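Putative glutaryl-CoA dehydrogenase (Thermus thermophilus, PDB 2EBA) is a putative member of the acyl-CoA dehydrogenase family, a four-chain flavoprotein that binds flavin-adenine dinucleotide. Local coordinates at residues A[42-47]-A[87-92]; A[126-131]-A[171-176]. One frame throughout, in Å; residues are numbered along the deposited sequence.

Both contacts belong to an acyl-CoA dehydrogenase fold, and their centres are about 17 Å apart. Contact 1 sets the loop 42-47 against the start of helix 87-107 in the N-terminal domain; contact 2 pairs strands 127-130 and 172-178 in the middle domain. They follow one another along the chain and meet in space at Phe92, whose CE2 packs 4.0 Å from CG2 of Val126. Their relation to FAD differs. In contact 2, Phe129 and Leu131 hydrogen-bond the flavin through their backbones, whereas contact 1 makes its contacts farther from the flavin, with Gly88 about 9 Å from FAD between nearest atoms.

Contact 1: residues A[42-47]-A[87-92]; sequences VFPTHL and SGLRSF
Gly88 meets Phe43 first on the way along helix 87-107: its carbonyl O lies at the edge of the Phe43 ring, near the ring plane, 3.7 Å from CE1. That same oxygen accepts the helical bond from Phe92 N. One residue on, the CD2 branch of Leu89 is the one that reaches the loop, 3.8 Å from Pro44 CG, and it also touches Phe43 CE1; the two side chains, Pro44 and Leu89, cross at about a right angle. Phe92 closes the row. Its CB sits 3.5 Å from Phe43 CZ, an atom that also lies 3.6 Å from Phe92 CG, while Phe43 CE2 comes against Phe92 CD2. The two rings lie near parallel, planes at 26°, but slid apart with centroids 5.3 Å from each other, so they barely overlap. On the loop side, Phe43 CG anti to the backbone N (chi1 -180°) starts the ring out from the loop in the direction of the helix, and Pro44 CD rests over one face of the ring, offset toward the rim. Ile48 of helix 48-54 touches both phenylalanines. No hydrogen bond joins loop and helix: the loop between helices 31-39 and 48-54 is fitted to helix 87-107 by buried apolar contacts, with a carbonyl at an aromatic edge.

Contact 2: residues A[126-131]-A[171-176]; sequences VGCFGL and HLAVIW. With FAD (flavin-adenine dinucleotide), chain I.
Trp176 NE1 lies over one face of the Phe129 ring, 3.3 Å from CE2, in the densely packed half of this parallel strand pair. The ring planes stand oblique, at 55°. The first side-chain bond of Trp176 already points toward 126-131; chi1 -57° sets CG beside the backbone N, and Leu131 CD1 packs 3.9 Å from CB. Pro237 of helix 235-269 touches Leu131 and Trp176. Further back, Cys128 SG meets Ala173 CB at 3.4 Å on the other face of the sheet. Backbone bonds alternate regularly between the strands, among them Gly130 N to Val174 O at 2.8 Å, while Ala173 and Ile175 bond onward to strand 184-190.

The opposite end is nearer solvent and more weakly bonded. His171 N gives a sound bond to Val126 O, but ND1 has two weak alternatives that exclude each other: accepting from Val126 N (3.0 Å, 126°), which lies in plane at the imidazole edge, or donating to Val126 O (3.4 Å).

At the buried end, Phe129 O accepts from FAD N3 at 3.0 Å and Leu131 N donates to FAD O2 at 3.2 Å. This main-chain acceptor and donor pair, beside the bond Trp176 N to Gly130 O, matches the flavin's pyrimidine ring, consistent with fixing that edge.

Contact 1: residues A[42-47]-A[87-92]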
# COMPACT_ATOMS: atom_id res chain seq x y z
N VAL A 42 -5.44 -4.27 34.26
CA VAL A 42 -6.67 -4.46 35.00
C VAL A 42 -7.83 -3.68 34.41
O VAL A 42 -7.64 -2.61 33.82
CB VAL A 42 -6.48 -4.05 36.48
CG1 VAL A 42 -6.11 -2.57 36.58
CG2 VAL A 42 -7.76 -4.36 37.27
N PHE A 43 -9.03 -4.23 34.54
CA PHE A 43 -10.24 -3.58 34.07
C PHE A 43 -10.85 -2.92 35.29
O PHE A 43 -11.02 -3.56 36.33
CB PHE A 43 -11.25 -4.57 33.48
CG PHE A 43 -12.51 -3.91 32.99
CD1 PHE A 43 -12.54 -3.32 31.73
CD2 PHE A 43 -13.63 -3.81 33.79
CE1 PHE A 43 -13.65 -2.63 31.29
CE2 PHE A 43 -14.77 -3.11 33.35
CZ PHE A 43 -14.77 -2.53 32.10
N PRO A 44 -11.22 -1.64 35.17
CA PRO A 44 -11.82 -0.88 36.27
C PRO A 44 -13.28 -1.22 36.53
O PRO A 44 -14.17 -0.53 36.03
CB PRO A 44 -11.63 0.56 35.82
CG PRO A 44 -11.78 0.43 34.32
CD PRO A 44 -10.96 -0.78 34.01
N THR A 45 -13.53 -2.26 37.31
CA THR A 45 -14.89 -2.68 37.61
C THR A 45 -15.76 -1.58 38.21
O THR A 45 -16.95 -1.51 37.93
CB THR A 45 -14.91 -3.91 38.57
OG1 THR A 45 -14.26 -3.59 39.80
CG2 THR A 45 -14.21 -5.08 37.92
N HIS A 46 -15.17 -0.71 39.03
CA HIS A 46 -15.91 0.37 39.67
C HIS A 46 -16.48 1.35 38.64
O HIS A 46 -17.17 2.31 39.01
CB HIS A 46 -14.99 1.15 40.59
CG HIS A 46 -13.90 1.87 39.86
ND1 HIS A 46 -13.73 3.23 39.92
CD2 HIS A 46 -12.97 1.41 39.00
CE1 HIS A 46 -12.73 3.58 39.12
NE2 HIS A 46 -12.24 2.50 38.55
N LEU A 47 -16.17 1.16 37.37
CA LEU A 47 -16.69 2.08 36.41
C LEU A 47 -17.96 1.50 35.79
O LEU A 47 -18.72 2.24 35.15
CB LEU A 47 -15.60 2.36 35.40
CG LEU A 47 -15.14 3.82 35.15
CD1 LEU A 47 -15.13 4.66 36.45
CD2 LEU A 47 -13.71 3.79 34.59
N SER A 87 -10.02 0.96 24.03
CA SER A 87 -10.87 -0.07 23.43
C SER A 87 -11.40 -1.06 24.48
O SER A 87 -12.46 -1.67 24.29
CB SER A 87 -10.09 -0.86 22.35
OG SER A 87 -9.56 -0.02 21.33
N GLY A 88 -10.67 -1.24 25.57
CA GLY A 88 -11.13 -2.16 26.59
C GLY A 88 -12.40 -1.67 27.26
O GLY A 88 -13.29 -2.46 27.61
N LEU A 89 -12.49 -0.36 27.44
CA LEU A 89 -13.66 0.21 28.07
C LEU A 89 -14.86 0.06 27.15
O LEU A 89 -15.97 -0.19 27.60
CB LEU A 89 -13.43 1.68 28.42
CG LEU A 89 -12.29 2.02 29.39
CD1 LEU A 89 -12.23 3.52 29.62
CD2 LEU A 89 -12.48 1.28 30.71
N ARG A 90 -14.62 0.20 25.85
CA ARG A 90 -15.68 0.08 24.85
C ARG A 90 -16.13 -1.37 24.72
O ARG A 90 -17.31 -1.67 24.52
CB ARG A 90 -15.18 0.62 23.50
CG ARG A 90 -16.26 0.88 22.43
CD ARG A 90 -16.59 -0.38 21.63
NE ARG A 90 -15.41 -0.93 20.99
CZ ARG A 90 -15.13 -2.22 20.89
NH1 ARG A 90 -15.95 -3.13 21.39
NH2 ARG A 90 -14.00 -2.61 20.30
N SER A 91 -15.16 -2.28 24.84
CA SER A 91 -15.40 -3.72 24.75
C SER A 91 -16.41 -4.17 25.79
O SER A 91 -17.32 -4.94 25.48
CB SER A 91 -14.09 -4.49 24.94
OG SER A 91 -13.21 -4.24 23.86
N PHE A 92 -16.24 -3.71 27.02
CA PHE A 92 -17.17 -4.10 28.07
C PHE A 92 -18.59 -3.72 27.67
O PHE A 92 -19.50 -4.53 27.75
CB PHE A 92 -16.80 -3.43 29.40
CG PHE A 92 -17.77 -3.74 30.51
CD1 PHE A 92 -18.90 -2.95 30.73
CD2 PHE A 92 -17.61 -4.89 31.29
CE1 PHE A 92 -19.84 -3.29 31.70
CE2 PHE A 92 -18.55 -5.24 32.26
CZ PHE A 92 -19.67 -4.44 32.47

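Contact 2: residues A[126-131]-A[171-176]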
# COMPACT_ATOMS: atom_id res chain seq x y z
N VAL A 126 -23.06 -8.72 35.48
CA VAL A 126 -22.28 -8.71 34.24
C VAL A 126 -22.29 -10.03 33.45
O VAL A 126 -22.23 -11.11 34.02
CB VAL A 126 -20.83 -8.27 34.53
CG1 VAL A 126 -20.43 -8.77 35.88
CG2 VAL A 126 -19.87 -8.79 33.47
N GLY A 127 -22.36 -9.91 32.13
CA GLY A 127 -22.37 -11.08 31.29
C GLY A 127 -21.23 -11.19 30.30
O GLY A 127 -20.42 -10.29 30.16
N CYS A 128 -21.17 -12.33 29.61
CA CYS A 128 -20.15 -12.56 28.60
C CYS A 128 -20.79 -13.36 27.46
O CYS A 128 -21.89 -13.88 27.58
CB CYS A 128 -18.95 -13.31 29.21
SG CYS A 128 -19.33 -14.95 29.84
N PHE A 129 -20.08 -13.44 26.35
CA PHE A 129 -20.59 -14.11 25.17
C PHE A 129 -19.57 -15.16 24.76
O PHE A 129 -18.45 -14.84 24.39
CB PHE A 129 -20.78 -13.03 24.11
CG PHE A 129 -21.24 -13.52 22.77
CD1 PHE A 129 -20.33 -13.92 21.82
CD2 PHE A 129 -22.58 -13.48 22.43
CE1 PHE A 129 -20.73 -14.25 20.54
CE2 PHE A 129 -23.00 -13.82 21.14
CZ PHE A 129 -22.07 -14.20 20.19
N GLY A 130 -19.97 -16.41 24.86
CA GLY A 130 -19.08 -17.49 24.51
C GLY A 130 -19.37 -18.16 23.18
O GLY A 130 -20.19 -19.07 23.10
N LEU A 131 -18.69 -17.70 22.13
CA LEU A 131 -18.86 -18.28 20.80
C LEU A 131 -17.58 -18.94 20.30
O LEU A 131 -17.59 -20.12 19.93
CB LEU A 131 -19.28 -17.21 19.81
CG LEU A 131 -19.51 -17.74 18.41
CD1 LEU A 131 -20.72 -18.69 18.40
CD2 LEU A 131 -19.71 -16.57 17.48
N HIS A 171 -21.65 -13.30 35.61
CA HIS A 171 -22.46 -14.17 36.44
C HIS A 171 -23.25 -14.99 35.43
O HIS A 171 -23.63 -16.12 35.70
CB HIS A 171 -23.46 -13.38 37.29
CG HIS A 171 -22.86 -12.20 37.98
ND1 HIS A 171 -22.73 -10.97 37.37
CD2 HIS A 171 -22.36 -12.05 39.23
CE1 HIS A 171 -22.18 -10.12 38.21
NE2 HIS A 171 -21.94 -10.75 39.35
N LEU A 172 -23.49 -14.39 34.27
CA LEU A 172 -24.24 -15.06 33.21
C LEU A 172 -23.37 -15.18 31.96
O LEU A 172 -22.73 -14.22 31.55
CB LEU A 172 -25.51 -14.25 32.89
CG LEU A 172 -26.62 -15.02 32.18
CD1 LEU A 172 -27.09 -16.16 33.08
CD2 LEU A 172 -27.78 -14.09 31.87
N ALA A 173 -23.36 -16.36 31.36
CA ALA A 173 -22.55 -16.62 30.17
C ALA A 173 -23.41 -17.16 29.03
O ALA A 173 -23.97 -18.25 29.12
CB ALA A 173 -21.42 -17.61 30.50
N VAL A 174 -23.51 -16.38 27.96
CA VAL A 174 -24.30 -16.77 26.80
C VAL A 174 -23.45 -17.76 26.05
O VAL A 174 -22.54 -17.38 25.33
CB VAL A 174 -24.60 -15.58 25.90
CG1 VAL A 174 -25.46 -16.02 24.73
CG2 VAL A 174 -25.29 -14.51 26.70
N ILE A 175 -23.74 -19.04 26.23
CA ILE A 175 -22.95 -20.05 25.57
C ILE A 175 -23.66 -20.62 24.37
O ILE A 175 -24.86 -20.89 24.42
CB ILE A 175 -22.61 -21.20 26.54
CG1 ILE A 175 -21.26 -20.94 27.20
CG2 ILE A 175 -22.57 -22.53 25.81
CD1 ILE A 175 -21.24 -19.76 28.11
N TRP A 176 -22.91 -20.79 23.28
CA TRP A 176 -23.44 -21.36 22.05
C TRP A 176 -22.84 -22.75 21.86
O TRP A 176 -21.63 -22.90 21.83
CB TRP A 176 -23.10 -20.49 20.84
CG TRP A 176 -23.59 -19.10 21.00
CD1 TRP A 176 -22.91 -18.05 21.54
CD2 TRP A 176 -24.92 -18.62 20.74
NE1 TRP A 176 -23.73 -16.96 21.66
CE2 TRP A 176 -24.97 -17.28 21.17
CE3 TRP A 176 -26.08 -19.20 20.20
CZ2 TRP A 176 -26.14 -16.51 21.08
CZ3 TRP A 176 -27.24 -18.43 20.11
CH2 TRP A 176 -27.25 -17.10 20.55
PA FAD I . -8.35 -18.04 13.27
O1A FAD I . -7.57 -19.34 13.19
O2A FAD I . -9.85 -18.04 13.10
O5B FAD I . -7.66 -17.01 12.24
C5B FAD I . -6.35 -16.83 12.07
C4B FAD I . -5.86 -16.16 10.81
O4B FAD I . -6.57 -16.82 9.55
C3B FAD I . -6.75 -14.81 10.64
O3B FAD I . -5.97 -13.98 9.79
C2B FAD I . -7.96 -15.05 9.70
O2B FAD I . -8.21 -13.99 8.86
C1B FAD I . -7.37 -16.10 8.79
N9A FAD I . -8.55 -16.94 8.30
C8A FAD I . -9.36 -17.65 9.05
N7A FAD I . -10.25 -18.27 8.20
C5A FAD I . -9.96 -17.92 6.92
C6A FAD I . -10.51 -18.23 5.64
N6A FAD I . -11.58 -19.03 5.51
N1A FAD I . -9.94 -17.69 4.51
C2A FAD I . -8.86 -16.86 4.60
N3A FAD I . -8.31 -16.54 5.81
C4A FAD I . -8.84 -17.07 6.98
N1 FAD I . -14.83 -14.39 20.88
C2 FAD I . -16.09 -14.50 21.44
O2 FAD I . -16.90 -15.32 20.98
N3 FAD I . -16.44 -13.71 22.49
C4 FAD I . -15.56 -12.79 23.02
O4 FAD I . -15.90 -12.09 23.99
C4X FAD I . -14.27 -12.67 22.47
N5 FAD I . -13.35 -11.78 22.99
C5X FAD I . -12.08 -11.68 22.48
C6 FAD I . -11.15 -10.78 23.06
C7 FAD I . -9.82 -10.69 22.56
C7M FAD I . -8.88 -9.72 23.25
C8 FAD I . -9.42 -11.51 21.46
C8M FAD I . -8.03 -11.48 20.87
C9 FAD I . -10.35 -12.39 20.88
C9A FAD I . -11.69 -12.51 21.37
N10 FAD I . -12.64 -13.41 20.83
C10 FAD I . -13.90 -13.50 21.37
C1' FAD I . -12.31 -14.30 19.71
C2' FAD I . -12.10 -13.61 18.40
O2' FAD I . -13.36 -13.37 17.79
C3' FAD I . -11.19 -14.49 17.58
O3' FAD I . -9.85 -14.18 17.95
C4' FAD I . -11.33 -14.30 16.08
O4' FAD I . -12.46 -15.03 15.58
C5' FAD I . -10.09 -14.81 15.36
O5' FAD I . -10.09 -16.22 15.35
P FAD I . -8.90 -17.14 15.94
O1P FAD I . -8.09 -16.41 16.97
O2P FAD I . -9.52 -18.45 16.38
O3P FAD I . -7.94 -17.34 14.67